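Local coordinates for protein imidazolonepropionase (Unidentified, PDB 2Q09) that catalyses the hydrolytic opening of the imidazolone ring of imidazolone-5-propanoate to N-formimidoyl-L-glutamate, the third step of histidine degradation, at residues V8-D20 / G365-V377. Numbering follows the deposited sequence.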
loop_
_atom_site.group_PDB
_atom_site.type_symbol
_atom_site.label_atom_id
_atom_site.label_comp_id
_atom_site.label_asym_id
_atom_site.label_seq_id
_atom_site.Cartn_x
_atom_site.Cartn_y
_atom_site.Cartn_z
ATOM N N VAL A 8 -25.714 6.888 -12.689
ATOM C CA VAL A 8 -26.055 5.470 -12.708
ATOM C C VAL A 8 -25.340 4.713 -13.821
ATOM O O VAL A 8 -25.286 5.163 -14.966
ATOM C CB VAL A 8 -27.583 5.246 -12.882
ATOM C CG1 VAL A 8 -27.873 3.756 -13.072
ATOM C CG2 VAL A 8 -28.329 5.767 -11.673
ATOM N N TRP A 9 -24.775 3.571 -13.453
ATOM C CA TRP A 9 -24.077 2.702 -14.384
ATOM C C TRP A 9 -24.978 1.497 -14.607
ATOM O O TRP A 9 -25.195 0.697 -13.697
ATOM C CB TRP A 9 -22.731 2.259 -13.795
ATOM C CG TRP A 9 -21.677 3.298 -13.923
ATOM C CD1 TRP A 9 -20.700 3.360 -14.873
ATOM C CD2 TRP A 9 -21.535 4.474 -13.123
ATOM N NE1 TRP A 9 -19.962 4.507 -14.719
ATOM C CE2 TRP A 9 -20.457 5.214 -13.650
ATOM C CE3 TRP A 9 -22.222 4.985 -12.013
ATOM C CZ2 TRP A 9 -20.042 6.431 -13.106
ATOM C CZ3 TRP A 9 -21.808 6.199 -11.470
ATOM C CH2 TRP A 9 -20.733 6.906 -12.020
ATOM N N LEU A 10 -25.516 1.378 -15.814
ATOM C CA LEU A 10 -26.405 0.270 -16.136
ATOM C C LEU A 10 -25.665 -0.943 -16.682
ATOM O O LEU A 10 -24.600 -0.823 -17.290
ATOM C CB LEU A 10 -27.453 0.714 -17.160
ATOM C CG LEU A 10 -28.476 1.769 -16.731
ATOM C CD1 LEU A 10 -29.283 2.213 -17.940
ATOM C CD2 LEU A 10 -29.389 1.199 -15.652
ATOM N N ASN A 11 -26.258 -2.110 -16.464
ATOM C CA ASN A 11 -25.718 -3.373 -16.931
ATOM C C ASN A 11 -24.256 -3.641 -16.592
ATOM O O ASN A 11 -23.443 -3.873 -17.482
ATOM C CB ASN A 11 -25.925 -3.496 -18.444
ATOM C CG ASN A 11 -27.394 -3.461 -18.829
ATOM O OD1 ASN A 11 -28.200 -4.221 -18.299
ATOM N ND2 ASN A 11 -27.749 -2.575 -19.752
ATOM N N VAL A 12 -23.926 -3.598 -15.310
ATOM C CA VAL A 12 -22.569 -3.902 -14.880
ATOM C C VAL A 12 -22.597 -5.283 -14.233
ATOM O O VAL A 12 -23.558 -5.627 -13.545
ATOM C CB VAL A 12 -22.039 -2.892 -13.837
ATOM C CG1 VAL A 12 -21.826 -1.533 -14.482
ATOM C CG2 VAL A 12 -22.990 -2.797 -12.669
ATOM N N THR A 13 -21.562 -6.083 -14.482
ATOM C CA THR A 13 -21.447 -7.410 -13.879
ATOM C C THR A 13 -20.501 -7.182 -12.705
ATOM O O THR A 13 -19.282 -7.215 -12.853
ATOM C CB THR A 13 -20.827 -8.419 -14.855
ATOM O OG1 THR A 13 -21.622 -8.475 -16.046
ATOM C CG2 THR A 13 -20.768 -9.802 -14.216
ATOM N N PRO A 14 -21.064 -6.971 -11.510
ATOM C CA PRO A 14 -20.313 -6.711 -10.286
ATOM C C PRO A 14 -19.574 -7.830 -9.573
ATOM O O PRO A 14 -20.154 -8.854 -9.227
ATOM C CB PRO A 14 -21.366 -6.087 -9.384
ATOM C CG PRO A 14 -22.556 -6.945 -9.697
ATOM C CD PRO A 14 -22.510 -7.032 -11.223
ATOM N N ALA A 15 -18.278 -7.616 -9.376
ATOM C CA ALA A 15 -17.443 -8.537 -8.615
ATOM C C ALA A 15 -17.366 -7.697 -7.348
ATOM O O ALA A 15 -16.451 -6.894 -7.189
ATOM C CB ALA A 15 -16.054 -8.669 -9.250
ATOM N N THR A 16 -18.342 -7.874 -6.469
ATOM C CA THR A 16 -18.442 -7.078 -5.256
ATOM C C THR A 16 -17.321 -7.232 -4.260
ATOM O O THR A 16 -17.050 -6.302 -3.497
ATOM C CB THR A 16 -19.769 -7.361 -4.510
ATOM O OG1 THR A 16 -19.765 -8.708 -4.022
ATOM C CG2 THR A 16 -20.958 -7.176 -5.462
ATOM N N LEU A 17 -16.670 -8.391 -4.262
ATOM C CA LEU A 17 -15.605 -8.644 -3.297
ATOM C C LEU A 17 -16.164 -8.443 -1.881
ATOM O O LEU A 17 -15.441 -8.051 -0.958
ATOM C CB LEU A 17 -14.403 -7.706 -3.535
ATOM C CG LEU A 17 -13.247 -8.166 -4.442
ATOM C CD1 LEU A 17 -12.581 -9.398 -3.824
ATOM C CD2 LEU A 17 -13.773 -8.502 -5.854
ATOM N N ARG A 18 -17.457 -8.721 -1.716
ATOM C CA ARG A 18 -18.096 -8.587 -0.407
ATOM C C ARG A 18 -17.503 -9.599 0.574
ATOM O O ARG A 18 -17.278 -10.757 0.227
ATOM C CB ARG A 18 -19.609 -8.812 -0.508
ATOM C CG ARG A 18 -20.384 -7.693 -1.176
ATOM C CD ARG A 18 -21.885 -7.971 -1.110
ATOM N NE ARG A 18 -22.352 -8.028 0.271
ATOM C CZ ARG A 18 -23.557 -8.441 0.640
ATOM N NH1 ARG A 18 -24.432 -8.842 -0.264
ATOM N NH2 ARG A 18 -23.887 -8.451 1.921
ATOM N N SER A 19 -17.261 -9.158 1.803
ATOM C CA SER A 19 -16.687 -10.021 2.832
ATOM C C SER A 19 -17.553 -11.232 3.180
ATOM O O SER A 19 -17.051 -12.245 3.656
ATOM C CB SER A 19 -16.433 -9.215 4.107
ATOM O OG SER A 19 -17.639 -8.639 4.580
ATOM N N ASP A 20 -18.852 -11.135 2.931
ATOM C CA ASP A 20 -19.755 -12.229 3.259
ATOM C C ASP A 20 -20.107 -13.093 2.057
ATOM O O ASP A 20 -20.934 -14.002 2.168
ATOM C CB ASP A 20 -21.030 -11.671 3.887
ATOM C CG ASP A 20 -21.893 -10.931 2.889
ATOM O OD1 ASP A 20 -21.343 -10.302 1.960
ATOM O OD2 ASP A 20 -23.128 -10.972 3.037
ATOM N N GLY A 365 -13.028 -0.869 -0.633
ATOM C CA GLY A 365 -12.712 -2.262 -0.874
ATOM C C GLY A 365 -13.824 -3.215 -1.253
ATOM O O GLY A 365 -13.537 -4.370 -1.595
ATOM N N GLN A 366 -15.076 -2.762 -1.191
ATOM C CA GLN A 366 -16.205 -3.626 -1.538
ATOM C C GLN A 366 -17.297 -2.839 -2.248
ATOM O O GLN A 366 -17.463 -1.644 -2.014
ATOM C CB GLN A 366 -16.804 -4.249 -0.280
ATOM C CG GLN A 366 -15.821 -5.007 0.592
ATOM C CD GLN A 366 -16.471 -5.529 1.854
ATOM O OE1 GLN A 366 -17.447 -6.283 1.797
ATOM N NE2 GLN A 366 -15.941 -5.127 3.003
ATOM N N LEU A 367 -18.042 -3.512 -3.119
ATOM C CA LEU A 367 -19.135 -2.858 -3.823
ATOM C C LEU A 367 -20.389 -3.095 -2.985
ATOM O O LEU A 367 -21.183 -3.999 -3.253
ATOM C CB LEU A 367 -19.315 -3.432 -5.238
ATOM C CG LEU A 367 -18.139 -3.299 -6.219
ATOM C CD1 LEU A 367 -18.613 -3.710 -7.608
ATOM C CD2 LEU A 367 -17.621 -1.869 -6.257
ATOM N N ARG A 368 -20.530 -2.290 -1.937
ATOM C CA ARG A 368 -21.677 -2.365 -1.044
ATOM C C ARG A 368 -22.330 -1.002 -0.920
ATOM O O ARG A 368 -21.658 0.026 -0.948
ATOM C CB ARG A 368 -21.258 -2.757 0.364
ATOM C CG ARG A 368 -20.655 -4.111 0.560
ATOM C CD ARG A 368 -20.649 -4.367 2.050
ATOM N NE ARG A 368 -20.056 -5.642 2.415
ATOM C CZ ARG A 368 -20.509 -6.406 3.400
ATOM N NH1 ARG A 368 -21.566 -6.016 4.102
ATOM N NH2 ARG A 368 -19.910 -7.549 3.688
ATOM N N VAL A 369 -23.643 -1.000 -0.737
ATOM C CA VAL A 369 -24.364 0.249 -0.558
ATOM C C VAL A 369 -23.847 0.917 0.705
ATOM O O VAL A 369 -23.646 0.267 1.721
ATOM C CB VAL A 369 -25.881 -0.009 -0.433
ATOM C CG1 VAL A 369 -26.560 1.145 0.300
ATOM C CG2 VAL A 369 -26.476 -0.172 -1.817
ATOM N N GLY A 370 -23.608 2.218 0.629
ATOM C CA GLY A 370 -23.112 2.941 1.786
ATOM C C GLY A 370 -21.615 3.219 1.770
ATOM O O GLY A 370 -21.145 4.132 2.451
HETATM N N MSE A 371 -20.855 2.441 1.004
HETATM C CA MSE A 371 -19.410 2.658 0.930
HETATM C C MSE A 371 -19.067 3.642 -0.186
HETATM O O MSE A 371 -19.894 3.904 -1.057
HETATM C CB MSE A 371 -18.684 1.327 0.721
HETATM C CG MSE A 371 -18.801 0.411 1.926
HETATM SE SE MSE A 371 -17.676 -1.163 1.789
HETATM C CE MSE A 371 -16.084 -0.460 2.578
ATOM N N LEU A 372 -17.849 4.180 -0.161
ATOM C CA LEU A 372 -17.430 5.150 -1.168
ATOM C C LEU A 372 -17.493 4.579 -2.576
ATOM O O LEU A 372 -17.223 3.389 -2.793
ATOM C CB LEU A 372 -16.021 5.659 -0.854
ATOM C CG LEU A 372 -15.925 6.466 0.450
ATOM C CD1 LEU A 372 -14.464 6.646 0.847
ATOM C CD2 LEU A 372 -16.619 7.821 0.275
ATOM N N ALA A 373 -17.842 5.434 -3.534
ATOM C CA ALA A 373 -17.971 5.014 -4.921
ATOM C C ALA A 373 -16.643 4.997 -5.676
ATOM O O ALA A 373 -16.426 5.806 -6.585
ATOM C CB ALA A 373 -18.977 5.910 -5.649
ATOM N N ASP A 374 -15.771 4.076 -5.283
ATOM C CA ASP A 374 -14.468 3.903 -5.920
ATOM C C ASP A 374 -14.549 2.554 -6.618
ATOM O O ASP A 374 -14.384 1.510 -5.983
ATOM C CB ASP A 374 -13.352 3.886 -4.868
ATOM C CG ASP A 374 -13.046 5.264 -4.316
ATOM O OD1 ASP A 374 -13.836 6.200 -4.569
ATOM O OD2 ASP A 374 -12.012 5.406 -3.623
ATOM N N PHE A 375 -14.826 2.569 -7.916
ATOM C CA PHE A 375 -14.938 1.317 -8.645
ATOM C C PHE A 375 -14.380 1.414 -10.052
ATOM O O PHE A 375 -14.110 2.515 -10.558
ATOM C CB PHE A 375 -16.398 0.842 -8.662
ATOM C CG PHE A 375 -17.360 1.825 -9.261
ATOM C CD1 PHE A 375 -17.581 1.869 -10.633
ATOM C CD2 PHE A 375 -18.062 2.704 -8.442
ATOM C CE1 PHE A 375 -18.501 2.763 -11.183
ATOM C CE2 PHE A 375 -18.982 3.602 -8.976
ATOM C CZ PHE A 375 -19.201 3.636 -10.350
ATOM N N LEU A 376 -14.220 0.258 -10.688
ATOM C CA LEU A 376 -13.643 0.196 -12.019
ATOM C C LEU A 376 -14.453 -0.659 -12.982
ATOM O O LEU A 376 -14.952 -1.720 -12.608
ATOM C CB LEU A 376 -12.239 -0.406 -11.930
ATOM C CG LEU A 376 -11.324 0.088 -10.808
ATOM C CD1 LEU A 376 -10.107 -0.816 -10.704
ATOM C CD2 LEU A 376 -10.913 1.542 -11.089
ATOM N N VAL A 377 -14.557 -0.206 -14.226
ATOM C CA VAL A 377 -15.254 -0.963 -15.259
ATOM C C VAL A 377 -14.157 -1.439 -16.202
ATOM O O VAL A 377 -13.449 -0.627 -16.804
ATOM C CB VAL A 377 -16.243 -0.096 -16.047
ATOM C CG1 VAL A 377 -16.854 -0.918 -17.182
ATOM C CG2 VAL A 377 -17.340 0.413 -15.124
HETATM O O HOH W 1 -16.878 -6.052 5.654
#
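Gln366 OE1 accepts a hydrogen bond from the backbone N of Ser19 at 2.9 Å. The same oxygen takes a second bond, 2.8 Å long, from Arg368 NE. The two donors reach OE1 from opposite faces of the amide plane, neither on a lone pair. The other end of the amide is tied by a water that accepts from Gln366 NE2 and also bonds Ser19 OG. With Gln366 replaced by a leucine, Ser19 N would probably lose its acceptor, and the Arg368 side chain would be freer to swing.

The Arg368 chain is extended from CG to NE and crosses Arg18 at about a right angle. Arg18 NE sits over the face of the Arg368 guanidinium, and the two planes are 79° apart. Asp20 probably offsets these like charges. Its OD2 lies 2.9 Å from Arg18 NH2, and its OD1 is 3.6 Å from Arg368 NH2. Both oxygens lie well out of the guanidinium planes, so the attraction is purely electrostatic.

Further in, the backbone N of Leu367 bonds Thr16 O in a nearly straight line (167°). Leu367 CB packs on Thr16, and its CD1 lies against Pro14 CB. Thr16 OG1 closes an ST turn with Arg18 N and is also hydrogen-bonded to Gly25 O.

At the far end, Phe375 and Trp9 form a T-shaped stack. Phe375 CZ stands over the six-membered ring of Trp9, 3.7 Å from CE3, with the planes at 86°. Phe375 CG, between its backbone N and carbonyl carbon, carries the ring there. Val399 of strand 395-400 touches both rings.

The contact joins N-terminal and C-terminal parts of the small beta domain of this amidohydrolase, away from the iron site. Apolar and aromatic packing passes over to a polar end, where the buried Gln366 oxygen links both segments beside more exposed charges.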